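Local coordinates for signal recognition 54 kDa protein (Pyrococcus furiosus, PDB 3DM5) that belongs to the SRP54 family of P-loop nucleotide-binding proteins and holds guanosine-5'-diphosphate in its nucleotide pocket, at residues Thr114-Gln125 and Gln146-Ile156. Residues are numbered along the deposited sequence; the frame is centred on the assembly and turned at random.
Sequences TTTVAKLARYFQ and QLRQLLDRYHI. With GDP (guanosine-5'-diphosphate), chain J; SO4 (sulfate ion), chain L.
In the P-loop nucleotide-binding domain of this SRP54 protein, the helix that follows the phosphate-binding loop packs beside helix 142-151, and Thr114 and Gln146 meet where both reach the bound GDP. Axes of the two helical pieces approach to 9.7 Å at an angle of 34°, close enough for small residues on 114-125 to receive leucines from 146-156. Thr114 suits the phosphate end because its two branches do different work: OG1 and the backbone N both hydrogen-bond GDP O3B, while CG2, anti to the backbone N, lies 3.5 Å from Gln146 CD. Thr115 holds the other phosphate, with its N and OG1 both on GDP O2A. Gln146, extended throughout, comes from the opposite direction and donates from NE2 to GDP O1A over 3.0 Å, while its OE1 accepts from Arg140; the amide is thus held at both ends.

Further along, Ala118 lets the second helix come near: its CB touches Leu150 CD1 at 3.6 Å and also meets Leu151 CD2. Leu147 CD2 reaches Val117 CG1. Leu147 and Leu151 also pack on Cys135 and Val133 of strand 131-135, and Val117 on Ile187 of strand 185-189, its parallel neighbour in the central sheet. Ile156, leading into strand 157-159, extends CD1 to Gln125 CB at 3.7 Å and toward Ala121, whose small methyl admits it.

At the far end the guanidinium of Arg122 lies with one face over Tyr154 CE1, its plane tilted 25° from that of the ring. Arg122, bent at chi2 (64°), lays CD over the ring face, a CH-pi contact with CD 3.9 Å from the centroid of the Tyr154 ring. Its guanidinium is steadied within its own helix, since Arg122 NH1 donates to Gln125 OE1 at 2.7 Å, almost in the guanidinium plane.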
ATOM      1  N   THR A 114      21.945   5.490 -24.428  1.00 33.23           N
ATOM      2  CA  THR A 114      23.382   5.456 -24.176  1.00 37.35           C
ATOM      3  C   THR A 114      23.739   4.209 -23.346  1.00 48.68           C
ATOM      4  O   THR A 114      24.574   3.381 -23.763  1.00 42.37           O
ATOM      5  CB  THR A 114      23.899   6.715 -23.435  1.00 42.16           C
ATOM      6  OG1 THR A 114      23.327   7.905 -23.989  1.00 43.83           O
ATOM      7  CG2 THR A 114      25.387   6.804 -23.547  1.00 43.29           C
ATOM      8  N   THR A 115      23.093   4.072 -22.182  1.00 36.97           N
ATOM      9  CA  THR A 115      23.342   2.941 -21.287  1.00 37.57           C
ATOM     10  C   THR A 115      23.095   1.603 -21.981  1.00 37.15           C
ATOM     11  O   THR A 115      23.902   0.675 -21.893  1.00 30.58           O
ATOM     12  CB  THR A 115      22.453   3.006 -20.020  1.00 42.23           C
ATOM     13  OG1 THR A 115      22.550   4.308 -19.421  1.00 44.16           O
ATOM     14  CG2 THR A 115      22.890   1.957 -19.016  1.00 27.81           C
ATOM     15  N   THR A 116      21.961   1.489 -22.662  1.00 36.81           N
ATOM     16  CA  THR A 116      21.688   0.272 -23.400  1.00 38.04           C
ATOM     17  C   THR A 116      22.784  -0.045 -24.444  1.00 37.30           C
ATOM     18  O   THR A 116      23.047  -1.211 -24.736  1.00 37.88           O
ATOM     19  CB  THR A 116      20.305   0.314 -24.053  1.00 37.14           C
ATOM     20  OG1 THR A 116      19.335   0.738 -23.090  1.00 37.32           O
ATOM     21  CG2 THR A 116      19.926  -1.060 -24.625  1.00 30.75           C
ATOM     22  N   VAL A 117      23.441   0.974 -24.983  1.00 34.74           N
ATOM     23  CA  VAL A 117      24.447   0.716 -26.003  1.00 43.31           C
ATOM     24  C   VAL A 117      25.589  -0.032 -25.333  1.00 39.38           C
ATOM     25  O   VAL A 117      26.114  -0.995 -25.892  1.00 40.54           O
ATOM     26  CB  VAL A 117      24.935   2.016 -26.695  1.00 45.71           C
ATOM     27  CG1 VAL A 117      26.270   1.817 -27.408  1.00 28.24           C
ATOM     28  CG2 VAL A 117      23.865   2.537 -27.643  1.00 28.62           C
ATOM     29  N   ALA A 118      25.942   0.388 -24.119  1.00 33.51           N
ATOM     30  CA  ALA A 118      27.014  -0.255 -23.341  1.00 34.73           C
ATOM     31  C   ALA A 118      26.646  -1.661 -22.913  1.00 36.95           C
ATOM     32  O   ALA A 118      27.472  -2.573 -22.981  1.00 33.62           O
ATOM     33  CB  ALA A 118      27.379   0.579 -22.119  1.00 35.09           C
ATOM     34  N   LYS A 119      25.401  -1.825 -22.464  1.00 33.36           N
ATOM     35  CA  LYS A 119      24.909  -3.116 -22.032  1.00 32.16           C
ATOM     36  C   LYS A 119      24.994  -4.148 -23.140  1.00 37.28           C
ATOM     37  O   LYS A 119      25.445  -5.286 -22.919  1.00 32.62           O
ATOM     38  CB  LYS A 119      23.460  -3.008 -21.533  1.00 36.39           C
ATOM     39  CG  LYS A 119      23.289  -2.218 -20.241  1.00 40.36           C
ATOM     40  CD  LYS A 119      21.825  -2.124 -19.909  1.00 37.90           C
ATOM     41  CE  LYS A 119      21.541  -1.347 -18.639  1.00 39.14           C
ATOM     42  NZ  LYS A 119      20.112  -1.589 -18.254  1.00 33.29           N
ATOM     43  N   LEU A 120      24.529  -3.749 -24.327  1.00 36.93           N
ATOM     44  CA  LEU A 120      24.561  -4.602 -25.516  1.00 36.72           C
ATOM     45  C   LEU A 120      26.009  -4.917 -25.952  1.00 39.18           C
ATOM     46  O   LEU A 120      26.347  -6.053 -26.253  1.00 34.88           O
ATOM     47  CB  LEU A 120      23.757  -3.956 -26.639  1.00 39.09           C
ATOM     48  CG  LEU A 120      23.304  -4.859 -27.779  1.00 41.77           C
ATOM     49  CD1 LEU A 120      22.513  -6.034 -27.259  1.00 36.87           C
ATOM     50  CD2 LEU A 120      22.491  -4.044 -28.735  1.00 37.20           C
ATOM     51  N   ALA A 121      26.883  -3.925 -25.938  1.00 34.46           N
ATOM     52  CA  ALA A 121      28.285  -4.179 -26.256  1.00 35.25           C
ATOM     53  C   ALA A 121      28.880  -5.199 -25.296  1.00 42.61           C
ATOM     54  O   ALA A 121      29.518  -6.174 -25.718  1.00 41.89           O
ATOM     55  CB  ALA A 121      29.077  -2.896 -26.218  1.00 34.51           C
ATOM     56  N   ARG A 122      28.659  -4.981 -24.005  1.00 44.12           N
ATOM     57  CA  ARG A 122      29.181  -5.879 -22.978  1.00 39.09           C
ATOM     58  C   ARG A 122      28.572  -7.283 -23.079  1.00 44.93           C
ATOM     59  O   ARG A 122      29.271  -8.276 -22.883  1.00 50.97           O
ATOM     60  CB  ARG A 122      28.937  -5.301 -21.576  1.00 44.81           C
ATOM     61  CG  ARG A 122      29.193  -6.286 -20.429  1.00 50.04           C
ATOM     62  CD  ARG A 122      30.655  -6.707 -20.358  1.00 55.39           C
ATOM     63  NE  ARG A 122      30.896  -7.604 -19.234  1.00 74.71           N
ATOM     64  CZ  ARG A 122      31.981  -8.359 -19.093  1.00 73.70           C
ATOM     65  NH1 ARG A 122      32.925  -8.334 -20.020  1.00 67.75           N
ATOM     66  NH2 ARG A 122      32.116  -9.146 -18.031  1.00 74.10           N
ATOM     67  N   TYR A 123      27.273  -7.366 -23.362  1.00 34.90           N
ATOM     68  CA  TYR A 123      26.628  -8.654 -23.553  1.00 40.90           C
ATOM     69  C   TYR A 123      27.386  -9.461 -24.600  1.00 46.40           C
ATOM     70  O   TYR A 123      27.679 -10.639 -24.394  1.00 49.72           O
ATOM     71  CB  TYR A 123      25.155  -8.481 -23.972  1.00 40.66           C
ATOM     72  CG  TYR A 123      24.480  -9.736 -24.495  1.00 39.60           C
ATOM     73  CD1 TYR A 123      23.735 -10.543 -23.656  1.00 41.54           C
ATOM     74  CD2 TYR A 123      24.578 -10.112 -25.834  1.00 48.94           C
ATOM     75  CE1 TYR A 123      23.108 -11.694 -24.131  1.00 44.18           C
ATOM     76  CE2 TYR A 123      23.951 -11.278 -26.314  1.00 38.17           C
ATOM     77  CZ  TYR A 123      23.223 -12.055 -25.452  1.00 43.39           C
ATOM     78  OH  TYR A 123      22.591 -13.201 -25.886  1.00 43.89           O
ATOM     79  N   PHE A 124      27.700  -8.830 -25.725  1.00 41.88           N
ATOM     80  CA  PHE A 124      28.390  -9.530 -26.797  1.00 49.63           C
ATOM     81  C   PHE A 124      29.856  -9.841 -26.500  1.00 47.20           C
ATOM     82  O   PHE A 124      30.343 -10.916 -26.841  1.00 51.57           O
ATOM     83  CB  PHE A 124      28.254  -8.783 -28.122  1.00 49.64           C
ATOM     84  CG  PHE A 124      26.945  -9.010 -28.786  1.00 39.56           C
ATOM     85  CD1 PHE A 124      26.089  -7.952 -29.059  1.00 28.98           C
ATOM     86  CD2 PHE A 124      26.541 -10.301 -29.086  1.00 32.97           C
ATOM     87  CE1 PHE A 124      24.852  -8.184 -29.673  1.00 40.10           C
ATOM     88  CE2 PHE A 124      25.307 -10.540 -29.697  1.00 41.22           C
ATOM     89  CZ  PHE A 124      24.464  -9.481 -29.995  1.00 38.77           C
ATOM     90  N   GLN A 125      30.552  -8.900 -25.879  1.00 41.21           N
ATOM     91  CA  GLN A 125      31.948  -9.107 -25.506  1.00 49.76           C
ATOM     92  C   GLN A 125      32.132 -10.257 -24.507  1.00 56.64           C
ATOM     93  O   GLN A 125      32.978 -11.125 -24.688  1.00 63.83           O
ATOM     94  CB  GLN A 125      32.546  -7.822 -24.941  1.00 44.23           C
ATOM     95  CG  GLN A 125      34.029  -7.903 -24.811  1.00 54.95           C
ATOM     96  CD  GLN A 125      34.507  -7.551 -23.413  1.00 64.91           C
ATOM     97  OE1 GLN A 125      33.725  -7.527 -22.468  1.00 62.23           O
ATOM     98  NE2 GLN A 125      35.799  -7.284 -23.279  1.00 69.86           N
ATOM     99  N   GLN A 146      30.352   9.347 -21.354  1.00 38.46           N
ATOM    100  CA  GLN A 146      29.542   8.351 -20.652  1.00 37.72           C
ATOM    101  C   GLN A 146      29.809   6.914 -21.115  1.00 42.58           C
ATOM    102  O   GLN A 146      29.832   5.983 -20.313  1.00 43.73           O
ATOM    103  CB  GLN A 146      28.067   8.676 -20.789  1.00 38.00           C
ATOM    104  CG  GLN A 146      27.168   7.616 -20.206  1.00 38.63           C
ATOM    105  CD  GLN A 146      25.712   8.027 -20.250  1.00 44.96           C
ATOM    106  OE1 GLN A 146      25.390   9.152 -20.623  1.00 52.81           O
ATOM    107  NE2 GLN A 146      24.825   7.118 -19.867  1.00 46.63           N
ATOM    108  N   LEU A 147      30.008   6.740 -22.417  1.00 42.89           N
ATOM    109  CA  LEU A 147      30.297   5.429 -22.973  1.00 38.18           C
ATOM    110  C   LEU A 147      31.696   5.002 -22.572  1.00 39.62           C
ATOM    111  O   LEU A 147      31.908   3.843 -22.247  1.00 38.48           O
ATOM    112  CB  LEU A 147      30.135   5.417 -24.511  1.00 41.15           C
ATOM    113  CG  LEU A 147      28.720   5.474 -25.117  1.00 39.63           C
ATOM    114  CD1 LEU A 147      28.790   5.787 -26.595  1.00 39.57           C
ATOM    115  CD2 LEU A 147      27.898   4.195 -24.876  1.00 35.45           C
ATOM    116  N   ARG A 148      32.647   5.934 -22.606  1.00 39.51           N
ATOM    117  CA  ARG A 148      34.010   5.663 -22.128  1.00 49.13           C
ATOM    118  C   ARG A 148      33.966   5.168 -20.672  1.00 49.37           C
ATOM    119  O   ARG A 148      34.578   4.147 -20.323  1.00 49.56           O
ATOM    120  CB  ARG A 148      34.893   6.919 -22.200  1.00 50.98           C
ATOM    121  CG  ARG A 148      35.268   7.422 -23.594  1.00 40.43           C
ATOM    122  CD  ARG A 148      36.046   6.378 -24.337  1.00 44.61           C
ATOM    123  NE  ARG A 148      37.333   6.070 -23.724  1.00 52.78           N
ATOM    124  CZ  ARG A 148      38.349   6.924 -23.630  1.00 48.67           C
ATOM    125  NH1 ARG A 148      38.232   8.163 -24.077  1.00 50.18           N
ATOM    126  NH2 ARG A 148      39.478   6.542 -23.070  1.00 43.71           N
ATOM    127  N   GLN A 149      33.245   5.913 -19.835  1.00 43.70           N
ATOM    128  CA  GLN A 149      32.975   5.544 -18.442  1.00 51.26           C
ATOM    129  C   GLN A 149      32.434   4.109 -18.296  1.00 49.49           C
ATOM    130  O   GLN A 149      32.918   3.336 -17.477  1.00 44.68           O
ATOM    131  CB  GLN A 149      32.005   6.556 -17.800  1.00 41.11           C
ATOM    132  CG  GLN A 149      31.242   6.025 -16.600  1.00 45.12           C
ATOM    133  CD  GLN A 149      29.914   6.735 -16.381  1.00 49.98           C
ATOM    134  OE1 GLN A 149      29.632   7.753 -17.000  1.00 53.21           O
ATOM    135  NE2 GLN A 149      29.097   6.196 -15.503  1.00 52.10           N
ATOM    136  N   LEU A 150      31.437   3.748 -19.094  1.00 40.19           N
ATOM    137  CA  LEU A 150      30.842   2.422 -18.963  1.00 49.81           C
ATOM    138  C   LEU A 150      31.705   1.299 -19.541  1.00 46.79           C
ATOM    139  O   LEU A 150      31.593   0.139 -19.134  1.00 49.90           O
ATOM    140  CB  LEU A 150      29.454   2.383 -19.621  1.00 42.85           C
ATOM    141  CG  LEU A 150      28.398   3.371 -19.112  1.00 41.78           C
ATOM    142  CD1 LEU A 150      27.145   3.423 -19.997  1.00 38.61           C
ATOM    143  CD2 LEU A 150      28.045   3.017 -17.692  1.00 36.39           C
ATOM    144  N   LEU A 151      32.560   1.638 -20.498  1.00 47.50           N
ATOM    145  CA  LEU A 151      33.101   0.618 -21.379  1.00 50.42           C
ATOM    146  C   LEU A 151      34.616   0.417 -21.311  1.00 47.81           C
ATOM    147  O   LEU A 151      35.107  -0.640 -21.682  1.00 46.32           O
ATOM    148  CB  LEU A 151      32.649   0.890 -22.816  1.00 47.43           C
ATOM    149  CG  LEU A 151      31.200   0.547 -23.173  1.00 44.07           C
ATOM    150  CD1 LEU A 151      30.900   0.937 -24.604  1.00 38.70           C
ATOM    151  CD2 LEU A 151      30.911  -0.934 -22.945  1.00 40.52           C
ATOM    152  N   ASP A 152      35.348   1.418 -20.829  1.00 45.33           N
ATOM    153  CA  ASP A 152      36.818   1.304 -20.752  1.00 54.46           C
ATOM    154  C   ASP A 152      37.281   0.071 -19.964  1.00 56.86           C
ATOM    155  O   ASP A 152      38.247  -0.588 -20.369  1.00 58.78           O
ATOM    156  CB  ASP A 152      37.476   2.553 -20.157  1.00 47.11           C
ATOM    157  CG  ASP A 152      37.527   3.733 -21.118  1.00 45.80           C
ATOM    158  OD1 ASP A 152      37.093   3.603 -22.279  1.00 55.19           O
ATOM    159  OD2 ASP A 152      38.017   4.808 -20.690  1.00 47.40           O
ATOM    160  N   ARG A 153      36.597  -0.234 -18.855  1.00 49.31           N
ATOM    161  CA  ARG A 153      36.980  -1.355 -17.997  1.00 52.20           C
ATOM    162  C   ARG A 153      37.042  -2.620 -18.818  1.00 54.94           C
ATOM    163  O   ARG A 153      37.753  -3.550 -18.470  1.00 59.84           O
ATOM    164  CB  ARG A 153      35.979  -1.602 -16.857  1.00 53.50           C
ATOM    165  CG  ARG A 153      34.888  -0.562 -16.709  1.00 65.69           C
ATOM    166  CD  ARG A 153      33.945  -0.863 -15.532  1.00 71.81           C
ATOM    167  NE  ARG A 153      33.388   0.392 -15.019  1.00 82.21           N
ATOM    168  CZ  ARG A 153      32.167   0.854 -15.286  1.00 83.44           C
ATOM    169  NH1 ARG A 153      31.315   0.148 -16.041  1.00 64.01           N
ATOM    170  NH2 ARG A 153      31.795   2.029 -14.777  1.00 68.57           N
ATOM    171  N   TYR A 154      36.272  -2.674 -19.895  1.00 51.73           N
ATOM    172  CA  TYR A 154      36.183  -3.909 -20.657  1.00 57.27           C
ATOM    173  C   TYR A 154      37.054  -3.836 -21.894  1.00 48.18           C
ATOM    174  O   TYR A 154      37.138  -4.788 -22.660  1.00 43.20           O
ATOM    175  CB  TYR A 154      34.722  -4.243 -20.978  1.00 51.89           C
ATOM    176  CG  TYR A 154      33.865  -4.247 -19.733  1.00 56.61           C
ATOM    177  CD1 TYR A 154      33.889  -5.322 -18.847  1.00 54.21           C
ATOM    178  CD2 TYR A 154      33.057  -3.162 -19.426  1.00 57.29           C
ATOM    179  CE1 TYR A 154      33.115  -5.315 -17.696  1.00 56.38           C
ATOM    180  CE2 TYR A 154      32.286  -3.144 -18.287  1.00 60.88           C
ATOM    181  CZ  TYR A 154      32.319  -4.217 -17.425  1.00 61.92           C
ATOM    182  OH  TYR A 154      31.540  -4.190 -16.301  1.00 63.44           O
ATOM    183  N   HIS A 155      37.734  -2.706 -22.060  1.00 49.76           N
ATOM    184  CA  HIS A 155      38.597  -2.489 -23.223  1.00 60.19           C
ATOM    185  C   HIS A 155      37.820  -2.532 -24.539  1.00 56.30           C
ATOM    186  O   HIS A 155      38.395  -2.703 -25.607  1.00 56.61           O
ATOM    187  CB  HIS A 155      39.738  -3.503 -23.243  1.00 58.48           C
ATOM    188  CG  HIS A 155      40.585  -3.468 -22.015  1.00 68.61           C
ATOM    189  ND1 HIS A 155      41.448  -2.428 -21.740  1.00 80.30           N
ATOM    190  CD2 HIS A 155      40.697  -4.336 -20.983  1.00 76.03           C
ATOM    191  CE1 HIS A 155      42.057  -2.658 -20.590  1.00 88.18           C
ATOM    192  NE2 HIS A 155      41.620  -3.809 -20.111  1.00 94.48           N
ATOM    193  N   ILE A 156      36.507  -2.379 -24.444  1.00 48.21           N
ATOM    194  CA  ILE A 156      35.678  -2.226 -25.608  1.00 49.00           C
ATOM    195  C   ILE A 156      35.892  -0.834 -26.161  1.00 52.07           C
ATOM    196  O   ILE A 156      35.630   0.157 -25.479  1.00 55.15           O
ATOM    197  CB  ILE A 156      34.197  -2.433 -25.272  1.00 43.69           C
ATOM    198  CG1 ILE A 156      33.980  -3.864 -24.787  1.00 41.36           C
ATOM    199  CG2 ILE A 156      33.332  -2.163 -26.494  1.00 47.81           C
ATOM    200  CD1 ILE A 156      32.560  -4.159 -24.331  1.00 51.34           C
TER
HETATM  201  PB  GDP J 501      19.862   8.605 -22.647  1.00 37.55           P
HETATM  202  O1B GDP J 501      18.537   7.926 -22.598  1.00 37.31           O
HETATM  203  O2B GDP J 501      19.633  10.079 -22.875  1.00 42.79           O
HETATM  204  O3B GDP J 501      20.698   8.003 -23.749  1.00 43.28           O
HETATM  205  O3A GDP J 501      20.606   8.575 -21.216  1.00 51.18           O
HETATM  206  PA  GDP J 501      20.936   7.295 -20.304  1.00 42.99           P
HETATM  207  O1A GDP J 501      21.907   7.650 -19.217  1.00 49.29           O
HETATM  208  O2A GDP J 501      21.456   6.136 -21.104  1.00 45.54           O
HETATM  209  O5' GDP J 501      19.511   7.004 -19.619  1.00 45.02           O
HETATM  210  C5' GDP J 501      19.007   8.007 -18.745  1.00 39.78           C
HETATM  211  C4' GDP J 501      18.741   7.436 -17.349  1.00 46.24           C
HETATM  212  O4' GDP J 501      17.999   6.193 -17.361  1.00 50.38           O
HETATM  213  C3' GDP J 501      20.039   7.169 -16.608  1.00 43.99           C
HETATM  214  O3' GDP J 501      19.832   7.682 -15.289  1.00 40.52           O
HETATM  215  C2' GDP J 501      20.167   5.657 -16.616  1.00 42.32           C
HETATM  216  O2' GDP J 501      20.776   5.155 -15.449  1.00 46.26           O
HETATM  217  C1' GDP J 501      18.726   5.213 -16.598  1.00 43.73           C
HETATM  218  N9  GDP J 501      18.497   3.875 -17.165  1.00 45.92           N
HETATM  219  C8  GDP J 501      18.770   3.421 -18.400  1.00 45.78           C
HETATM  220  N7  GDP J 501      18.358   2.131 -18.535  1.00 43.70           N
HETATM  221  C5  GDP J 501      17.795   1.763 -17.368  1.00 48.62           C
HETATM  222  C6  GDP J 501      17.150   0.553 -16.793  1.00 44.96           C
HETATM  223  O6  GDP J 501      16.994  -0.500 -17.456  1.00 41.26           O
HETATM  224  N1  GDP J 501      16.729   0.619 -15.524  1.00 48.09           N
HETATM  225  C2  GDP J 501      16.853   1.727 -14.772  1.00 45.85           C
HETATM  226  N2  GDP J 501      16.395   1.709 -13.503  1.00 45.68           N
HETATM  227  N3  GDP J 501      17.418   2.862 -15.225  1.00 48.64           N
HETATM  228  C4  GDP J 501      17.895   2.926 -16.480  1.00 49.39           C
HETATM  229  S   SO4 L 445      41.655   9.478 -22.009  1.00111.83           S
HETATM  230  O1  SO4 L 445      41.930   8.863 -23.312  1.00 73.43           O
HETATM  231  O2  SO4 L 445      41.374   8.408 -21.045  1.00 73.84           O
HETATM  232  O3  SO4 L 445      42.792  10.267 -21.533  1.00103.90           O
HETATM  233  O4  SO4 L 445      40.531  10.405 -22.146  1.00 85.01           O